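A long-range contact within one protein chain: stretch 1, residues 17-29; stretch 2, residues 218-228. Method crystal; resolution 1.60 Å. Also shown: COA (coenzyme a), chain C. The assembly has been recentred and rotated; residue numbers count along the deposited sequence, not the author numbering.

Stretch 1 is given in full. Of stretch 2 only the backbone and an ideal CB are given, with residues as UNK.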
# COMPACT_ATOMS: atom_id res chain seq x y z
N VAL A 17 9.33 -18.92 -32.58
CA VAL A 17 10.49 -18.55 -31.78
C VAL A 17 10.08 -18.27 -30.34
O VAL A 17 8.90 -18.01 -30.05
CB VAL A 17 11.22 -17.31 -32.34
CG1 VAL A 17 11.73 -17.58 -33.75
CG2 VAL A 17 10.33 -16.10 -32.34
N ARG A 18 11.06 -18.33 -29.43
CA ARG A 18 10.80 -18.01 -28.04
C ARG A 18 12.00 -17.38 -27.37
O ARG A 18 13.12 -17.60 -27.79
CB ARG A 18 10.40 -19.28 -27.29
CG ARG A 18 11.53 -20.30 -27.13
CD ARG A 18 11.08 -21.47 -26.30
NE ARG A 18 12.09 -22.46 -25.94
CZ ARG A 18 12.86 -22.41 -24.86
NH1 ARG A 18 12.85 -21.36 -24.05
NH2 ARG A 18 13.67 -23.43 -24.57
N THR A 19 11.78 -16.60 -26.33
CA THR A 19 12.86 -16.19 -25.46
C THR A 19 13.31 -17.38 -24.63
O THR A 19 12.56 -18.35 -24.46
CB THR A 19 12.44 -15.07 -24.50
OG1 THR A 19 11.47 -15.59 -23.57
CG2 THR A 19 11.88 -13.87 -25.23
N PRO A 20 14.53 -17.33 -24.10
CA PRO A 20 14.82 -18.18 -22.95
C PRO A 20 13.83 -17.83 -21.86
O PRO A 20 13.31 -16.70 -21.81
CB PRO A 20 16.24 -17.79 -22.55
CG PRO A 20 16.76 -16.94 -23.70
CD PRO A 20 15.54 -16.29 -24.26
N ILE A 21 13.59 -18.78 -20.97
CA ILE A 21 12.66 -18.58 -19.87
C ILE A 21 13.47 -18.27 -18.62
O ILE A 21 14.35 -19.05 -18.25
CB ILE A 21 11.77 -19.81 -19.67
CG1 ILE A 21 10.91 -20.06 -20.92
CG2 ILE A 21 10.92 -19.63 -18.44
CD1 ILE A 21 10.25 -21.41 -20.94
N ALA A 22 13.21 -17.13 -17.98
CA ALA A 22 13.98 -16.71 -16.82
C ALA A 22 13.22 -17.01 -15.52
O ALA A 22 11.98 -17.12 -15.51
CB ALA A 22 14.33 -15.22 -16.89
N SER A 23 13.98 -17.19 -14.45
CA SER A 23 13.41 -17.39 -13.13
C SER A 23 12.75 -16.13 -12.58
O SER A 23 12.95 -15.01 -13.05
CB SER A 23 14.48 -17.86 -12.16
OG SER A 23 15.01 -19.09 -12.62
N PHE A 24 11.93 -16.32 -11.56
CA PHE A 24 11.26 -15.22 -10.89
C PHE A 24 12.23 -14.23 -10.26
O PHE A 24 13.13 -14.64 -9.51
CB PHE A 24 10.34 -15.84 -9.85
CG PHE A 24 9.49 -14.87 -9.09
CD1 PHE A 24 8.60 -14.02 -9.73
CD2 PHE A 24 9.52 -14.88 -7.70
CE1 PHE A 24 7.78 -13.17 -9.00
CE2 PHE A 24 8.70 -14.03 -6.96
CZ PHE A 24 7.83 -13.18 -7.61
N ARG A 25 12.03 -12.94 -10.55
CA ARG A 25 12.86 -11.86 -10.03
C ARG A 25 14.33 -12.10 -10.37
O ARG A 25 15.21 -11.88 -9.54
CB ARG A 25 12.69 -11.72 -8.51
CG ARG A 25 11.25 -11.54 -8.02
CD ARG A 25 10.64 -10.25 -8.49
NE ARG A 25 11.42 -9.08 -8.10
CZ ARG A 25 11.22 -7.84 -8.56
NH1 ARG A 25 10.24 -7.58 -9.42
NH2 ARG A 25 12.01 -6.86 -8.15
N SER A 26 14.57 -12.52 -11.60
CA SER A 26 15.92 -12.81 -12.08
C SER A 26 16.30 -11.91 -13.24
O SER A 26 15.97 -10.72 -13.25
CB SER A 26 16.00 -14.29 -12.47
OG SER A 26 17.34 -14.70 -12.71
N THR A 27 16.99 -12.48 -14.22
CA THR A 27 17.64 -11.73 -15.27
C THR A 27 16.72 -10.83 -16.10
O THR A 27 17.14 -9.77 -16.56
CB THR A 27 18.36 -12.71 -16.19
OG1 THR A 27 19.23 -13.54 -15.40
CG2 THR A 27 19.16 -11.99 -17.27
N LEU A 28 15.46 -11.23 -16.26
CA LEU A 28 14.53 -10.45 -17.07
C LEU A 28 13.64 -9.52 -16.25
O LEU A 28 12.72 -8.95 -16.80
CB LEU A 28 13.64 -11.38 -17.91
CG LEU A 28 14.37 -12.29 -18.90
CD1 LEU A 28 13.35 -13.12 -19.64
CD2 LEU A 28 15.22 -11.47 -19.88
N THR A 29 13.92 -9.33 -14.97
CA THR A 29 13.06 -8.48 -14.14
C THR A 29 12.86 -7.08 -14.72
O THR A 29 11.78 -6.53 -14.65
CB THR A 29 13.63 -8.33 -12.72
OG1 THR A 29 13.71 -9.61 -12.10
CG2 THR A 29 12.75 -7.45 -11.86
N UNK A 218 23.08 -10.30 -21.59
CA UNK A 218 22.22 -10.99 -22.52
C UNK A 218 21.85 -12.34 -21.92
O UNK A 218 22.68 -13.03 -21.32
CB UNK A 218 22.90 -11.15 -23.88
N UNK A 219 20.58 -12.70 -22.05
CA UNK A 219 20.09 -14.00 -21.61
C UNK A 219 19.99 -14.89 -22.84
O UNK A 219 19.30 -14.56 -23.79
CB UNK A 219 18.74 -13.88 -20.89
N UNK A 220 20.71 -16.03 -22.81
CA UNK A 220 20.77 -16.93 -23.96
C UNK A 220 20.28 -18.35 -23.69
O UNK A 220 20.14 -19.13 -24.62
CB UNK A 220 22.21 -16.99 -24.47
N UNK A 221 20.04 -18.68 -22.41
CA UNK A 221 19.67 -20.03 -21.98
C UNK A 221 18.58 -19.98 -20.92
O UNK A 221 18.58 -19.09 -20.09
CB UNK A 221 20.89 -20.78 -21.44
N UNK A 222 17.67 -20.94 -20.94
CA UNK A 222 16.70 -21.10 -19.89
C UNK A 222 17.40 -21.18 -18.53
O UNK A 222 18.47 -21.77 -18.42
CB UNK A 222 15.85 -22.35 -20.14
N UNK A 223 16.79 -20.60 -17.50
CA UNK A 223 17.39 -20.56 -16.18
C UNK A 223 16.96 -21.66 -15.22
O UNK A 223 17.75 -22.11 -14.41
CB UNK A 223 17.08 -19.21 -15.54
N UNK A 224 15.69 -22.07 -15.27
CA UNK A 224 15.17 -22.91 -14.20
C UNK A 224 15.83 -24.27 -14.13
O UNK A 224 16.00 -24.80 -13.03
CB UNK A 224 13.66 -23.09 -14.37
N UNK A 225 16.19 -24.85 -15.27
CA UNK A 225 16.62 -26.25 -15.26
C UNK A 225 17.93 -26.42 -14.50
O UNK A 225 18.26 -27.53 -14.05
CB UNK A 225 16.77 -26.77 -16.69
N UNK A 226 18.68 -25.32 -14.35
CA UNK A 226 19.96 -25.36 -13.62
C UNK A 226 19.80 -25.35 -12.10
O UNK A 226 20.78 -25.56 -11.37
CB UNK A 226 20.83 -24.17 -14.04
N UNK A 227 18.58 -25.15 -11.62
CA UNK A 227 18.34 -24.90 -10.20
C UNK A 227 17.99 -26.15 -9.41
O UNK A 227 17.82 -26.08 -8.20
CB UNK A 227 17.21 -23.88 -10.04
N UNK A 228 17.88 -27.29 -10.09
CA UNK A 228 17.56 -28.54 -9.39
C UNK A 228 18.63 -28.85 -8.34
O UNK A 228 19.82 -28.79 -8.62
CB UNK A 228 17.44 -29.70 -10.38
N1A COA C . 14.95 -29.14 -6.49
C2A COA C . 15.24 -29.19 -5.18
N3A COA C . 14.70 -28.36 -4.27
C4A COA C . 13.81 -27.42 -4.64
C5A COA C . 13.43 -27.30 -6.05
C6A COA C . 14.07 -28.25 -6.99
N6A COA C . 13.79 -28.23 -8.31
N7A COA C . 12.55 -26.29 -6.12
C8A COA C . 12.38 -25.80 -4.86
N9A COA C . 13.13 -26.49 -3.97
C1B COA C . 13.26 -26.28 -2.51
C2B COA C . 13.98 -24.96 -2.25
O2B COA C . 15.36 -25.16 -1.98
C3B COA C . 13.29 -24.35 -1.05
O3B COA C . 14.21 -24.36 0.05
P3B COA C . 14.07 -25.15 1.44
O7A COA C . 13.71 -26.59 1.14
O8A COA C . 15.40 -25.10 2.15
O9A COA C . 12.99 -24.51 2.29
C4B COA C . 11.98 -25.12 -0.90
O4B COA C . 11.99 -26.21 -1.84
C5B COA C . 10.81 -24.23 -1.27
O5B COA C . 10.97 -23.92 -2.65
P1A COA C . 11.07 -22.42 -3.23
O1A COA C . 12.07 -21.57 -2.49
O2A COA C . 11.40 -22.45 -4.71
O3A COA C . 9.63 -21.75 -3.02
P2A COA C . 9.51 -20.15 -3.03
O4A COA C . 10.21 -19.57 -1.82
O5A COA C . 10.05 -19.56 -4.31
O6A COA C . 7.93 -19.91 -2.94
CBP COA C . 6.33 -19.63 -4.65
CCP COA C . 7.10 -20.64 -3.84
CDP COA C . 5.51 -18.80 -3.68
CEP COA C . 7.26 -18.64 -5.37
CAP COA C . 5.32 -20.36 -5.56
OAP COA C . 4.44 -19.37 -6.12
C9P COA C . 5.97 -21.18 -6.66
O9P COA C . 7.14 -21.02 -6.98
N8P COA C . 5.24 -22.09 -7.32
C7P COA C . 3.85 -22.40 -7.06
C6P COA C . 3.49 -23.71 -7.73
C5P COA C . 2.52 -23.41 -8.85
O5P COA C . 1.31 -23.51 -8.68
N4P COA C . 3.07 -23.01 -9.99
C3P COA C . 2.23 -22.60 -11.10
C2P COA C . 2.00 -23.67 -12.14
S1P COA C . 0.25 -23.71 -12.59

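Position 218 is extended, and its CA-to-CB bond points away from stretch 1. Nothing there restricts the choice beyond a liking for strand. The residue is Val-218, a beta-branched side chain suited to that backbone.

Position 219 points toward stretch 1. Its ideal CB is 4.1 Å from Thr-27 CG2, 4.4 Å from Leu-28 CD2 and 4.6 Å from Pro-20 CG. These carbons ask for a medium apolar side chain: leucine, isoleucine, valine or methionine. It is Leu-219. Its CD2 lies 3.8 Å from Pro-20 CB, 3.8 Å from Leu-28 CG and 3.9 Å from Ala-22 CB, so one methyl meets three apolar side chains.

Positions 220 and 221 both point away; polar residues would do. They are Thr-220 and Glu-221. Pro-20 packs on their backbone, with CB 3.6 Å from Glu-221 C.

Position 222 points sideways. Nearby, stretch 1 offers the Arg-18 guanidinium and the N-H of Ile-21. These N-H groups favour a short acidic side chain; asparagine could serve in part. It is Asp-222. OD1 accepts from Arg-18 NH1 and from Ile-21 N, both at 2.8 Å. OD2 accepts from Arg-18 NH2, also at 2.8 Å. The two-pronged salt bridge is nearly straight.

Position 223 points toward stretch 1. Its backbone N donates to Ile-21 O at 3.0 Å. The ideal CB is 3.6 Å from Ser-23 OG. Further out lie Ser-23 N and the hydroxyls of Ser-26 and Thr-27. A longer acceptor fits, glutamate or glutamine. It is Glu-223. OE1 accepts from Ser-23 N at 2.9 Å and from Ser-26 OG at 2.7 Å. OE2 accepts from Thr-27 OG1 at a very short 2.5 Å.

Position 224 points sideways, with Ser-23 OG 4.6 Å from its ideal CB. Many residues would suit. It is Glu-224. Its OE1 stays 4.2 Å from Ser-23 OG. Its backbone N donates to water 1 at 2.8 Å, and that water donates to Ile-21 O at 2.7 Å.

Positions 225 and 226 are 3-10 and out of reach, so many side chains would do. They are Tyr-225 and Lys-226. Lys-226 NZ bridges back to Glu-221 OE1 at 2.9 Å.

Position 227 points toward stretch 1 from a distance; a long side chain such as arginine, lysine or glutamine could reach. It is Arg-227. Ser-23 OG sits over one guanidinium face, 3.0 Å from Arg-227 CZ, without a hydrogen bond.

Position 228 is out of reach, and stretch 1 leaves the choice open. It is Leu-228, whose CD1 lies 3.5 Å from COA N1A.

Stretch 2, residues 218-228: VLTEDEEYKRL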
# COMPACT_ATOMS: atom_id res chain seq x y z
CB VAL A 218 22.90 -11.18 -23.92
CG1 VAL A 218 24.16 -12.00 -23.80
CG2 VAL A 218 21.95 -11.79 -24.91
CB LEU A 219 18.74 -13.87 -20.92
CG LEU A 219 18.16 -15.19 -20.42
CD1 LEU A 219 19.00 -15.72 -19.25
CD2 LEU A 219 16.70 -15.01 -20.03
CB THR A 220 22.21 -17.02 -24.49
OG1 THR A 220 23.04 -17.59 -23.48
CG2 THR A 220 22.71 -15.65 -24.88
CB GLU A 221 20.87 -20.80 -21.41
CG GLU A 221 22.03 -20.98 -22.33
CD GLU A 221 23.09 -21.88 -21.72
OE1 GLU A 221 23.00 -22.20 -20.51
OE2 GLU A 221 24.00 -22.28 -22.46
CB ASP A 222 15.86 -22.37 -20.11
CG ASP A 222 15.06 -22.34 -21.40
OD1 ASP A 222 14.50 -21.27 -21.77
OD2 ASP A 222 14.98 -23.39 -22.06
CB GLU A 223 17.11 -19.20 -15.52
CG GLU A 223 17.72 -18.04 -16.24
CD GLU A 223 17.73 -16.73 -15.44
OE1 GLU A 223 16.81 -16.51 -14.62
OE2 GLU A 223 18.68 -15.93 -15.63
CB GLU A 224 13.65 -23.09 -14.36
CG GLU A 224 13.05 -24.19 -13.43
CD GLU A 224 13.26 -23.96 -11.92
OE1 GLU A 224 13.36 -22.78 -11.48
OE2 GLU A 224 13.29 -24.98 -11.16
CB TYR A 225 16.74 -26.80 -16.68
CG TYR A 225 18.01 -26.41 -17.41
CD1 TYR A 225 18.08 -25.25 -18.15
CD2 TYR A 225 19.13 -27.24 -17.38
CE1 TYR A 225 19.23 -24.89 -18.82
CE2 TYR A 225 20.28 -26.88 -18.04
CZ TYR A 225 20.33 -25.72 -18.76
OH TYR A 225 21.49 -25.36 -19.44
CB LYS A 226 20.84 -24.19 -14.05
CG LYS A 226 21.09 -24.15 -15.54
CD LYS A 226 21.90 -22.93 -15.95
CE LYS A 226 21.47 -22.40 -17.32
NZ LYS A 226 22.38 -21.33 -17.82
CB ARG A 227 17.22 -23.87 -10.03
CG ARG A 227 17.57 -22.60 -10.72
CD ARG A 227 16.79 -21.39 -10.26
NE ARG A 227 17.36 -20.26 -10.98
CZ ARG A 227 17.24 -18.98 -10.64
NH1 ARG A 227 16.54 -18.61 -9.57
NH2 ARG A 227 17.83 -18.07 -11.41
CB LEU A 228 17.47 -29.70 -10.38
CG LEU A 228 17.26 -31.10 -9.78
CD1 LEU A 228 15.88 -31.17 -9.16
CD2 LEU A 228 17.47 -32.18 -10.83
O HOH W 1 13.83 -21.55 -17.33
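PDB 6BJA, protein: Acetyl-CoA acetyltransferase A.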